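Local structure of probable glutathione reductase (Sinorhizobium meliloti, 4DNA) at residues Leu174-Gly179 with Leu262-Met267; Thr197-Gly202 with Asp232-Val237; Ile181-Ala186 with Thr343-Gln348. The protein probably catalyses the NADPH-dependent reduction of glutathione disulfide to glutathione, as an FAD-containing homodimer. All coordinates share one frame; numbering follows the deposited sequence.

Contact 1 (Leu174-Gly179 with Leu262-Met267). With FAD (flavin-adenine dinucleotide), chain C.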
loop_
_atom_site.group_PDB
_atom_site.type_symbol
_atom_site.label_atom_id
_atom_site.label_comp_id
_atom_site.label_asym_id
_atom_site.label_seq_id
_atom_site.Cartn_x
_atom_site.Cartn_y
_atom_site.Cartn_z
ATOM N N LEU A 174 9.301 -15.227 26.086
ATOM C CA LEU A 174 9.514 -16.391 25.251
ATOM C C LEU A 174 8.181 -16.852 24.706
ATOM O O LEU A 174 7.291 -17.203 25.479
ATOM C CB LEU A 174 10.183 -17.530 26.035
ATOM C CG LEU A 174 10.269 -18.870 25.301
ATOM C CD1 LEU A 174 11.364 -18.838 24.259
ATOM C CD2 LEU A 174 10.478 -20.031 26.251
ATOM N N ILE A 175 8.069 -16.871 23.379
ATOM C CA ILE A 175 6.837 -17.254 22.702
ATOM C C ILE A 175 6.928 -18.566 21.933
ATOM O O ILE A 175 7.570 -18.642 20.891
ATOM C CB ILE A 175 6.374 -16.182 21.710
ATOM C CG1 ILE A 175 6.143 -14.863 22.428
ATOM C CG2 ILE A 175 5.105 -16.643 21.016
ATOM C CD1 ILE A 175 6.299 -13.654 21.535
ATOM N N ALA A 176 6.247 -19.585 22.446
ATOM C CA ALA A 176 6.023 -20.827 21.720
ATOM C C ALA A 176 4.899 -20.659 20.686
ATOM O O ALA A 176 3.852 -20.057 20.974
ATOM C CB ALA A 176 5.681 -21.934 22.699
ATOM N N GLY A 177 5.112 -21.186 19.488
ATOM C CA GLY A 177 4.110 -21.105 18.426
ATOM C C GLY A 177 4.789 -20.708 17.132
ATOM O O GLY A 177 5.787 -19.993 17.155
ATOM N N GLY A 178 4.258 -21.162 16.003
ATOM C CA GLY A 178 4.823 -20.805 14.702
ATOM C C GLY A 178 3.909 -20.060 13.745
ATOM O O GLY A 178 4.343 -19.645 12.678
ATOM N N GLY A 179 2.644 -19.888 14.112
ATOM C CA GLY A 179 1.682 -19.251 13.235
ATOM C C GLY A 179 1.720 -17.738 13.289
ATOM O O GLY A 179 2.591 -17.126 13.939
ATOM N N LEU A 262 2.049 -18.793 25.270
ATOM C CA LEU A 262 1.618 -19.877 24.400
ATOM C C LEU A 262 0.720 -19.357 23.286
ATOM O O LEU A 262 -0.403 -18.912 23.533
ATOM C CB LEU A 262 0.879 -20.935 25.187
ATOM C CG LEU A 262 1.649 -21.507 26.356
ATOM C CD1 LEU A 262 0.679 -22.368 27.137
ATOM C CD2 LEU A 262 2.868 -22.290 25.886
ATOM N N ALA A 263 1.235 -19.415 22.061
ATOM C CA ALA A 263 0.510 -18.965 20.889
ATOM C C ALA A 263 0.393 -20.099 19.888
ATOM O O ALA A 263 0.694 -19.912 18.710
ATOM C CB ALA A 263 1.215 -17.775 20.259
ATOM N N LEU A 264 -0.038 -21.272 20.352
ATOM C CA LEU A 264 -0.163 -22.439 19.472
ATOM C C LEU A 264 -1.613 -22.907 19.357
ATOM O O LEU A 264 -2.030 -23.846 20.050
ATOM C CB LEU A 264 0.732 -23.592 19.930
ATOM C CG LEU A 264 1.867 -23.307 20.901
ATOM C CD1 LEU A 264 1.362 -23.445 22.325
ATOM C CD2 LEU A 264 3.003 -24.280 20.649
ATOM N N GLY A 265 -2.375 -22.244 18.487
ATOM C CA GLY A 265 -3.745 -22.648 18.197
ATOM C C GLY A 265 -4.823 -22.065 19.090
ATOM O O GLY A 265 -4.570 -21.661 20.231
ATOM N N ARG A 266 -6.033 -22.023 18.538
ATOM C CA ARG A 266 -7.246 -21.639 19.255
ATOM C C ARG A 266 -8.210 -22.815 19.244
ATOM O O ARG A 266 -8.039 -23.744 18.472
ATOM C CB ARG A 266 -7.880 -20.409 18.608
ATOM C CG ARG A 266 -7.064 -19.141 18.817
ATOM C CD ARG A 266 -7.680 -17.924 18.149
ATOM N NE ARG A 266 -8.958 -17.494 18.733
ATOM C CZ ARG A 266 -9.087 -16.902 19.917
ATOM N NH1 ARG A 266 -8.009 -16.706 20.666
ATOM N NH2 ARG A 266 -10.284 -16.524 20.367
HETATM N N MSE A 267 -9.218 -22.789 20.098
HETATM C CA MSE A 267 -10.155 -23.880 20.159
HETATM C C MSE A 267 -11.542 -23.402 20.274
HETATM O O MSE A 267 -11.734 -22.283 20.722
HETATM C CB MSE A 267 -9.854 -24.614 21.415
HETATM C CG MSE A 267 -8.932 -25.749 21.061
HETATM SE SE MSE A 267 -8.457 -26.409 22.811
HETATM C CE MSE A 267 -7.150 -27.769 22.272
HETATM P PA FAD C . -15.738 -13.981 17.986
HETATM O O1A FAD C . -14.693 -14.962 18.489
HETATM O O2A FAD C . -15.370 -12.655 17.357
HETATM O O5B FAD C . -16.757 -13.653 19.182
HETATM C C5B FAD C . -17.840 -14.520 19.546
HETATM C C4B FAD C . -18.351 -14.003 20.882
HETATM O O4B FAD C . -19.228 -14.921 21.532
HETATM C C3B FAD C . -17.185 -13.764 21.821
HETATM O O3B FAD C . -17.193 -12.383 22.211
HETATM C C2B FAD C . -17.419 -14.722 22.973
HETATM O O2B FAD C . -16.997 -14.160 24.215
HETATM C C1B FAD C . -18.922 -14.956 22.928
HETATM N N9A FAD C . -19.352 -16.270 23.462
HETATM C C8A FAD C . -18.625 -17.401 23.402
HETATM N N7A FAD C . -19.279 -18.458 23.941
HETATM C C5A FAD C . -20.465 -17.994 24.352
HETATM C C6A FAD C . -21.630 -18.610 25.007
HETATM N N6A FAD C . -21.567 -19.931 25.306
HETATM N N1A FAD C . -22.697 -17.814 25.282
HETATM C C2A FAD C . -22.692 -16.495 24.969
HETATM N N3A FAD C . -21.654 -15.870 24.367
HETATM C C4A FAD C . -20.525 -16.556 24.038
HETATM N N1 FAD C . -8.701 -11.933 11.706
HETATM C C2 FAD C . -8.454 -11.159 10.624
HETATM O O2 FAD C . -9.214 -11.234 9.634
HETATM N N3 FAD C . -7.409 -10.313 10.585
HETATM C C4 FAD C . -6.538 -10.172 11.605
HETATM O O4 FAD C . -5.583 -9.361 11.527
HETATM C C4X FAD C . -6.743 -10.996 12.823
HETATM N N5 FAD C . -5.919 -10.913 13.891
HETATM C C5X FAD C . -6.149 -11.681 14.990
HETATM C C6 FAD C . -5.298 -11.595 16.092
HETATM C C7 FAD C . -5.520 -12.388 17.223
HETATM C C7M FAD C . -4.574 -12.256 18.390
HETATM C C8 FAD C . -6.688 -13.324 17.266
HETATM C C8M FAD C . -6.987 -14.190 18.460
HETATM C C9 FAD C . -7.535 -13.412 16.169
HETATM C C9A FAD C . -7.309 -12.632 15.037
HETATM N N10 FAD C . -8.179 -12.729 13.932
HETATM C C10 FAD C . -7.913 -11.913 12.806
HETATM C "C1'" FAD C . -9.315 -13.667 13.976
HETATM C "C2'" FAD C . -10.649 -12.994 14.262
HETATM O "O2'" FAD C . -10.556 -12.245 15.478
HETATM C "C3'" FAD C . -11.770 -14.032 14.331
HETATM O "O3'" FAD C . -11.671 -14.870 13.173
HETATM C "C4'" FAD C . -13.166 -13.410 14.379
HETATM O "O4'" FAD C . -13.330 -12.699 15.613
HETATM C "C5'" FAD C . -14.246 -14.473 14.266
HETATM O "O5'" FAD C . -15.383 -14.049 15.014
HETATM P P FAD C . -16.591 -15.031 15.450
HETATM O O1P FAD C . -17.877 -14.557 14.800
HETATM O O2P FAD C . -16.159 -16.471 15.309
HETATM O O3P FAD C . -16.777 -14.743 17.019
#

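Contact 2 (Thr197-Gly202 with Asp232-Val237)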
loop_
_atom_site.group_PDB
_atom_site.type_symbol
_atom_site.label_atom_id
_atom_site.label_comp_id
_atom_site.label_asym_id
_atom_site.label_seq_id
_atom_site.Cartn_x
_atom_site.Cartn_y
_atom_site.Cartn_z
ATOM N N THR A 197 12.224 -14.090 22.408
ATOM C CA THR A 197 12.599 -15.408 21.868
ATOM C C THR A 197 11.367 -16.170 21.384
ATOM O O THR A 197 10.346 -16.215 22.069
ATOM C CB THR A 197 13.343 -16.274 22.907
ATOM O OG1 THR A 197 14.282 -15.470 23.627
ATOM C CG2 THR A 197 14.068 -17.423 22.240
ATOM N N LEU A 198 11.470 -16.769 20.204
ATOM C CA LEU A 198 10.364 -17.539 19.617
ATOM C C LEU A 198 10.753 -19.006 19.433
ATOM O O LEU A 198 11.832 -19.305 18.899
ATOM C CB LEU A 198 9.943 -16.915 18.279
ATOM C CG LEU A 198 8.878 -17.559 17.392
ATOM C CD1 LEU A 198 7.461 -17.351 17.909
ATOM C CD2 LEU A 198 9.005 -16.943 16.020
ATOM N N ILE A 199 9.887 -19.914 19.886
ATOM C CA ILE A 199 10.154 -21.350 19.758
ATOM C C ILE A 199 8.983 -22.112 19.131
ATOM O O ILE A 199 7.809 -21.823 19.385
ATOM C CB ILE A 199 10.611 -21.974 21.092
ATOM C CG1 ILE A 199 11.126 -23.405 20.880
ATOM C CG2 ILE A 199 9.510 -21.890 22.140
ATOM C CD1 ILE A 199 11.571 -24.121 22.144
ATOM N N TYR A 200 9.325 -23.086 18.296
ATOM C CA TYR A 200 8.352 -23.757 17.450
ATOM C C TYR A 200 8.764 -25.183 17.195
ATOM O O TYR A 200 9.925 -25.460 16.966
ATOM C CB TYR A 200 8.245 -23.023 16.114
ATOM C CG TYR A 200 7.147 -23.521 15.185
ATOM C CD1 TYR A 200 5.896 -23.972 15.683
ATOM C CD2 TYR A 200 7.339 -23.508 13.802
ATOM C CE1 TYR A 200 4.890 -24.411 14.822
ATOM C CE2 TYR A 200 6.338 -23.940 12.936
ATOM C CZ TYR A 200 5.118 -24.388 13.439
ATOM O OH TYR A 200 4.147 -24.793 12.535
ATOM N N ARG A 201 7.786 -26.075 17.215
ATOM C CA ARG A 201 8.033 -27.503 17.120
ATOM C C ARG A 201 8.263 -27.963 15.683
ATOM O O ARG A 201 8.848 -29.023 15.447
ATOM C CB ARG A 201 6.902 -28.295 17.793
ATOM C CG ARG A 201 5.479 -27.776 17.568
ATOM C CD ARG A 201 4.455 -28.906 17.471
ATOM N NE ARG A 201 4.973 -30.144 18.051
ATOM C CZ ARG A 201 5.637 -31.088 17.373
ATOM N NH1 ARG A 201 6.081 -32.176 18.004
ATOM N NH2 ARG A 201 5.862 -30.950 16.065
ATOM N N GLY A 202 7.822 -27.153 14.728
ATOM C CA GLY A 202 7.966 -27.490 13.320
ATOM C C GLY A 202 9.298 -27.055 12.758
ATOM O O GLY A 202 10.119 -26.483 13.470
ATOM N N ASP A 232 11.616 -27.734 18.029
ATOM C CA ASP A 232 11.771 -27.844 19.475
ATOM C C ASP A 232 10.487 -27.500 20.205
ATOM O O ASP A 232 9.610 -26.846 19.656
ATOM C CB ASP A 232 12.905 -26.936 19.946
ATOM C CG ASP A 232 13.488 -27.362 21.275
ATOM O OD1 ASP A 232 13.101 -28.423 21.821
ATOM O OD2 ASP A 232 14.349 -26.614 21.777
ATOM N N ILE A 233 10.414 -27.930 21.461
ATOM C CA ILE A 233 9.191 -27.937 22.249
ATOM C C ILE A 233 9.533 -27.534 23.686
ATOM O O ILE A 233 10.674 -27.725 24.128
ATOM C CB ILE A 233 8.560 -29.361 22.188
ATOM C CG1 ILE A 233 7.030 -29.303 22.246
ATOM C CG2 ILE A 233 9.151 -30.316 23.227
ATOM C CD1 ILE A 233 6.356 -30.512 21.613
ATOM N N ILE A 234 8.568 -26.981 24.417
ATOM C CA ILE A 234 8.749 -26.765 25.866
ATOM C C ILE A 234 8.352 -28.013 26.681
ATOM O O ILE A 234 7.197 -28.441 26.621
ATOM C CB ILE A 234 7.994 -25.510 26.367
ATOM C CG1 ILE A 234 8.635 -24.248 25.801
ATOM C CG2 ILE A 234 8.001 -25.431 27.888
ATOM C CD1 ILE A 234 7.823 -22.993 26.012
ATOM N N GLN A 235 9.318 -28.595 27.410
ATOM C CA GLN A 235 9.087 -29.764 28.289
ATOM C C GLN A 235 8.156 -29.390 29.453
ATOM O O GLN A 235 7.185 -30.102 29.743
ATOM C CB GLN A 235 10.398 -30.339 28.884
ATOM C CG GLN A 235 11.601 -30.493 27.959
ATOM C CD GLN A 235 11.629 -31.805 27.198
ATOM O OE1 GLN A 235 10.647 -32.193 26.564
ATOM N NE2 GLN A 235 12.770 -32.485 27.235
ATOM N N SER A 236 8.476 -28.272 30.115
ATOM C CA SER A 236 7.726 -27.764 31.274
ATOM C C SER A 236 8.117 -26.328 31.622
ATOM O O SER A 236 9.233 -25.882 31.329
ATOM C CB SER A 236 7.976 -28.639 32.494
ATOM O OG SER A 236 9.326 -28.524 32.886
ATOM N N VAL A 237 7.194 -25.622 32.266
ATOM C CA VAL A 237 7.468 -24.291 32.769
ATOM C C VAL A 237 7.397 -24.325 34.283
ATOM O O VAL A 237 6.536 -25.001 34.859
ATOM C CB VAL A 237 6.467 -23.240 32.235
ATOM C CG1 VAL A 237 6.861 -21.839 32.684
ATOM C CG2 VAL A 237 6.388 -23.277 30.717
#

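Contact 3 (Ile181-Ala186 with Thr343-Gln348)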
loop_
_atom_site.group_PDB
_atom_site.type_symbol
_atom_site.label_atom_id
_atom_site.label_comp_id
_atom_site.label_asym_id
_atom_site.label_seq_id
_atom_site.Cartn_x
_atom_site.Cartn_y
_atom_site.Cartn_z
ATOM N N ILE A 181 -0.036 -15.507 14.805
ATOM C CA ILE A 181 -0.177 -14.856 16.117
ATOM C C ILE A 181 1.161 -14.738 16.814
ATOM O O ILE A 181 1.518 -13.675 17.322
ATOM C CB ILE A 181 -1.197 -15.569 17.029
ATOM C CG1 ILE A 181 -2.601 -15.443 16.436
ATOM C CG2 ILE A 181 -1.229 -14.975 18.434
ATOM C CD1 ILE A 181 -3.631 -16.322 17.106
ATOM N N ALA A 182 1.890 -15.850 16.812
ATOM C CA ALA A 182 3.203 -15.934 17.407
ATOM C C ALA A 182 4.115 -14.892 16.774
ATOM O O ALA A 182 4.679 -14.057 17.476
ATOM C CB ALA A 182 3.763 -17.331 17.239
ATOM N N VAL A 183 4.224 -14.902 15.452
ATOM C CA VAL A 183 5.170 -14.012 14.798
ATOM C C VAL A 183 4.821 -12.533 14.947
ATOM O O VAL A 183 5.721 -11.705 15.072
ATOM C CB VAL A 183 5.487 -14.406 13.346
ATOM C CG1 VAL A 183 6.049 -15.823 13.311
ATOM C CG2 VAL A 183 4.267 -14.305 12.464
ATOM N N GLU A 184 3.526 -12.209 14.961
ATOM C CA GLU A 184 3.070 -10.841 15.197
ATOM C C GLU A 184 3.496 -10.339 16.575
ATOM O O GLU A 184 4.192 -9.330 16.697
ATOM C CB GLU A 184 1.559 -10.754 15.045
ATOM C CG GLU A 184 1.057 -10.925 13.614
ATOM C CD GLU A 184 -0.451 -10.721 13.464
ATOM O OE1 GLU A 184 -1.225 -10.971 14.442
ATOM O OE2 GLU A 184 -0.852 -10.310 12.349
ATOM N N PHE A 185 3.101 -11.056 17.615
ATOM C CA PHE A 185 3.474 -10.673 18.961
ATOM C C PHE A 185 4.976 -10.544 19.167
ATOM O O PHE A 185 5.437 -9.550 19.715
ATOM C CB PHE A 185 2.849 -11.616 19.976
ATOM C CG PHE A 185 1.487 -11.194 20.389
ATOM C CD1 PHE A 185 1.318 -10.141 21.279
ATOM C CD2 PHE A 185 0.365 -11.798 19.853
ATOM C CE1 PHE A 185 0.057 -9.713 21.652
ATOM C CE2 PHE A 185 -0.904 -11.374 20.225
ATOM C CZ PHE A 185 -1.056 -10.337 21.133
ATOM N N ALA A 186 5.731 -11.535 18.705
ATOM C CA ALA A 186 7.180 -11.492 18.793
ATOM C C ALA A 186 7.699 -10.211 18.195
ATOM O O ALA A 186 8.582 -9.566 18.757
ATOM C CB ALA A 186 7.795 -12.680 18.095
ATOM N N THR A 343 -4.689 -12.768 2.347
ATOM C CA THR A 343 -4.459 -12.600 3.777
ATOM C C THR A 343 -3.201 -11.784 4.021
ATOM O O THR A 343 -2.320 -11.699 3.158
ATOM C CB THR A 343 -4.314 -13.945 4.522
ATOM O OG1 THR A 343 -3.386 -14.792 3.830
ATOM C CG2 THR A 343 -5.656 -14.647 4.669
ATOM N N ALA A 344 -3.127 -11.185 5.206
ATOM C CA ALA A 344 -1.930 -10.486 5.655
ATOM C C ALA A 344 -1.396 -11.103 6.956
ATOM O O ALA A 344 -2.118 -11.799 7.674
ATOM C CB ALA A 344 -2.226 -9.003 5.835
ATOM N N VAL A 345 -0.119 -10.876 7.232
ATOM C CA VAL A 345 0.452 -11.172 8.535
ATOM C C VAL A 345 1.146 -9.892 8.926
ATOM O O VAL A 345 2.031 -9.411 8.217
ATOM C CB VAL A 345 1.492 -12.313 8.501
ATOM C CG1 VAL A 345 2.144 -12.472 9.870
ATOM C CG2 VAL A 345 0.845 -13.613 8.063
ATOM N N PHE A 346 0.750 -9.330 10.051
ATOM C CA PHE A 346 1.304 -8.056 10.421
ATOM C C PHE A 346 2.524 -8.207 11.266
ATOM O O PHE A 346 2.622 -7.650 12.359
ATOM C CB PHE A 346 0.240 -7.170 11.022
ATOM C CG PHE A 346 -0.730 -6.692 10.008
ATOM C CD1 PHE A 346 -0.373 -5.676 9.122
ATOM C CD2 PHE A 346 -1.970 -7.282 9.894
ATOM C CE1 PHE A 346 -1.262 -5.233 8.157
ATOM C CE2 PHE A 346 -2.874 -6.849 8.941
ATOM C CZ PHE A 346 -2.523 -5.822 8.067
ATOM N N SER A 347 3.452 -8.996 10.737
ATOM C CA SER A 347 4.788 -9.069 11.267
ATOM C C SER A 347 5.538 -7.894 10.672
ATOM O O SER A 347 4.949 -6.986 10.067
ATOM C CB SER A 347 5.448 -10.372 10.874
ATOM O OG SER A 347 5.501 -10.487 9.471
ATOM N N GLN A 348 6.839 -7.884 10.846
ATOM C CA GLN A 348 7.600 -6.739 10.428
ATOM C C GLN A 348 8.918 -7.344 10.037
ATOM O O GLN A 348 9.651 -7.804 10.917
ATOM C CB GLN A 348 7.771 -5.754 11.590
ATOM C CG GLN A 348 6.470 -5.323 12.280
ATOM C CD GLN A 348 6.707 -4.504 13.541
ATOM O OE1 GLN A 348 6.084 -4.736 14.577
ATOM N NE2 GLN A 348 7.609 -3.545 13.459
#

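Contact 1 (Leu174-Gly179 with Leu262-Met267)
The carbonyl oxygen of A176 is gripped by one hydrogen bond across these two segments. The A263 amide supplies it, with N to A176 O at 2.9 Å and an N-H...O angle of 154°. The amide comes nearly along the C=O axis. This is the parallel sheet of the Rossmann-type domain expected to bind the nicotinamide nucleotide. Strand 172-176 runs beside strand 259-262, and A176 pairs with L262 in a parallel bridge. Just past the bridge the first strand enters its glycine-rich turn. G177 has a positive phi of 135°, which suits glycine. Its CA lies 3.6 Å from A263 O. G177, G178 and G179 are predicted to belong to the NAD(+) site, and G179 is the N-cap of helix 180-191.

Methyl groups fill in around the hydrogen bond. A263 CB meets I175 CG2 at 4.1 Å. The I175 CG2 branch is anti to its backbone N. The same A263 methyl also touches I181 and A182 of helix 180-191. A176 CB packs against L264 CD2 at 4.1 Å and, more loosely, against L262 CD2.

Beyond G265 the second segment turns toward the flavin. R266 does not touch 174-179. Its chain bends at chi3 (67°), and one guanidinium face receives FAD methyl C8M toward its rim, with R266 NH1 to C8M at 3.5 Å.

Contact 2 (Thr197-Gly202 with Asp232-Val237)
I199 ends the strand 195-199, and its side chain reaches across to D232. From CB, the CG1 branch leaves anti to the backbone N (chi1 -170°) and stays extended to its tip. CG1 lies 4.0 Å from D232 O and a little farther from D232 CB. The terminal CD1 rests on the D232 side chain, equally near D232 CB and OD2, at 3.8 Å from each. The two side chains cross obliquely. The CG2 branch sits between the backbone N and the carbonyl carbon. It meets I234 CD1 at 4.4 Å.

The backbones are tied next to this side chain. D232 N donates to Y200 O at 3.0 Å, with an N-H...O angle of 163°. The bond is straight, but the donor stands above the carbonyl plane. Y200 sets off away from 232-237 at its CB, and the backbone N of G202 lies over the centre of its ring. R201 runs alongside I233, pointing the same way, and R201 NE comes within 3.8 Å of I233 CD1.

The contact joins the end of the second Rossmann strand to the start of strand 234-239, the first of a three-stranded antiparallel sheet in the same domain. The touching parts, 199-201 and 232-234, run about 110° apart, and the two strands belong to separate sheets.

The buried carboxylate of D232 is well provided for. OD1 takes the I233 amide at 2.8 Å from above the carboxylate plane, and a weak bond from K251 N. OD2 is hydrogen-bonded to H252 ND1. This suggests that D232 stays ionised and may favour a protonated H252, while its CB remains packed against I199 CD1.

Contact 3 (Ile181-Ala186 with Thr343-Gln348)
One hydrogen bond joins the two segments. F346 N donates to E184 OE2 at 3.0 Å, with an N-H...O angle of 157°. OE2 accepts through its anti lone pair, the one away from the other oxygen. E184 reaches it with CG anti to its carbonyl carbon (chi1 -70°) and the chain extended beyond. The same OE2 forms a salt bridge with K51, an FAD-binding residue, so an amide and an ammonium hold one oxygen. Both should favour the ionised carboxylate. A Lys-Glu pair close to the flavin is familiar from glutathione reductases. The E184 side chain lies about 4 Å from the FAD.

The amide is presented by an inverse gamma turn centred on F346, closed by a weak bond from S347 N to V345 O. F346 points the same way as E184, with OE2 at the edge of its ring. The carboxylate and ring planes are 36° apart.

Apolar contacts flank the bond. V183 CG2 meets V345 CG1 at 3.8 Å, and these side chains cross at about a right angle. The aliphatic E184 CG lies 4.2 Å from V345 CG1.

Helix 180-191 of the nucleotide-binding part thus meets the edge strand 343-345 of the dimerisation domain. Strand 351-355 pairs with that strand in the sheet. Helix 48-66 packs on F346, which also touches P440 of the second subunit.

Overall arrangement
All three contacts gather around one Rossmann unit. Strand 172-176 of contact 1, helix 180-191 of contact 3 and strand 195-199 of contact 2 follow in that order, as a beta-alpha-beta crossover. Contacts 1 and 2 have centres about 10 Å apart and share the parallel sheet, where I175 N probably bonds T197 O and G177 N probably bonds I199 O. Centre to centre, contact 3 lies about 12 Å from contact 1 and about 18 Å from contact 2. A182 of its helix packs on G177, A263 and L198. Contact 2 is nested within the chain loops closed by the other two, while contacts 1 and 3 interlock. Together they link the predicted nucleotide site to the flavin and the dimerisation domain.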